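Local coordinates for segregation and condensation protein A (Bacillus subtilis, PDB 5H66) that probably serves as the kleisin subunit of the bacterial SMC condensin complex, bridging SMC heads in chromosome condensation and segregation, at residues Thr45-Ala48 and Val49-Leu52. Sequence-based numbering, arbitrary orientation.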
# COMPACT_ATOMS: atom_id res chain seq x y z
N THR C 45 -2.23 14.46 22.91
CA THR C 45 -3.52 14.32 23.57
C THR C 45 -4.40 13.32 22.84
O THR C 45 -4.99 12.43 23.47
CB THR C 45 -4.21 15.68 23.64
OG1 THR C 45 -3.35 16.62 24.30
CG2 THR C 45 -5.53 15.58 24.39
N PHE C 46 -4.50 13.44 21.52
CA PHE C 46 -5.29 12.51 20.73
C PHE C 46 -4.83 11.08 20.94
O PHE C 46 -5.65 10.18 21.17
CB PHE C 46 -5.21 12.90 19.25
CG PHE C 46 -6.19 12.18 18.37
CD1 PHE C 46 -7.53 12.55 18.34
CD2 PHE C 46 -5.77 11.14 17.55
CE1 PHE C 46 -8.44 11.89 17.52
CE2 PHE C 46 -6.67 10.48 16.73
CZ PHE C 46 -8.01 10.86 16.71
N LEU C 47 -3.52 10.84 20.90
CA LEU C 47 -3.00 9.50 21.15
C LEU C 47 -3.27 9.06 22.58
O LEU C 47 -3.51 7.87 22.83
CB LEU C 47 -1.50 9.46 20.86
CG LEU C 47 -1.10 9.72 19.41
CD1 LEU C 47 0.41 9.82 19.26
CD2 LEU C 47 -1.67 8.63 18.50
N ALA C 48 -3.23 9.99 23.54
CA ALA C 48 -3.54 9.66 24.92
C ALA C 48 -4.98 9.18 25.06
O ALA C 48 -5.25 8.16 25.71
CB ALA C 48 -3.29 10.86 25.83
N VAL C 49 -5.92 9.89 24.43
CA VAL C 49 -7.33 9.52 24.53
C VAL C 49 -7.56 8.14 23.92
O VAL C 49 -8.29 7.31 24.49
CB VAL C 49 -8.21 10.59 23.86
CG1 VAL C 49 -9.66 10.16 23.87
CG2 VAL C 49 -8.05 11.92 24.56
N LEU C 50 -6.94 7.86 22.77
CA LEU C 50 -7.08 6.53 22.17
C LEU C 50 -6.55 5.45 23.11
O LEU C 50 -7.14 4.37 23.21
CB LEU C 50 -6.34 6.47 20.83
CG LEU C 50 -6.73 7.47 19.75
CD1 LEU C 50 -5.70 7.46 18.62
CD2 LEU C 50 -8.11 7.17 19.21
N GLU C 51 -5.44 5.73 23.80
CA GLU C 51 -4.90 4.73 24.72
C GLU C 51 -5.80 4.56 25.94
O GLU C 51 -5.98 3.44 26.43
CB GLU C 51 -3.49 5.13 25.15
CG GLU C 51 -2.68 3.98 25.73
CD GLU C 51 -2.27 2.97 24.68
OE1 GLU C 51 -1.95 3.39 23.55
OE2 GLU C 51 -2.25 1.76 24.99
N LEU C 52 -6.38 5.66 26.44
CA LEU C 52 -7.31 5.56 27.56
C LEU C 52 -8.56 4.78 27.17
O LEU C 52 -9.08 3.99 27.96
CB LEU C 52 -7.68 6.95 28.06
CG LEU C 52 -6.57 7.67 28.83
CD1 LEU C 52 -6.83 9.16 28.90
CD2 LEU C 52 -6.42 7.09 30.23
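Phe46 and Leu50, one turn apart on helix 39-54, form the main side-chain contact here, within the C-terminal winged-helix domain expected of a kleisin. Leu50 comes over one face of the Phe46 ring with CG, while its CD1 methyl sits at the border of that face, by the CD2-CE2 edge, 3.7 Å from Phe46 CE2 and almost as near to CD2. The phenyl group reaches this position because its CG lies anti to the backbone N (chi1 -169°), whereas CG of Leu50 stands anti to its own carbonyl carbon and leans back toward the preceding turn. The same CD1 methyl meets Leu47 CD2 from another side, more loosely at 4.2 Å, the two leucines slanting across one another. Phe46, Leu47 and Leu50 thus make a continuous apolar patch, which packs against apolar side chains of other protein chains in the assembly.

The remaining buried side chains serve the interior of the domain: Val49 touches Phe30 and Ile60 of strand 58-62, Leu52 meets Met14 and Val18 of helix 11-23, and Thr45 OG1 is hydrogen-bonded to His41 O.

Four successive hydrogen bonds hold the two turns together, running from Thr45 O, Phe46 O, Leu47 O and Ala48 O to the N-H groups four residues on. Leu52 N to Ala48 O is the shortest at 2.8 Å, and Leu52 also sets its side chain beside this acceptor, with CG 3.4 Å from Ala48 O.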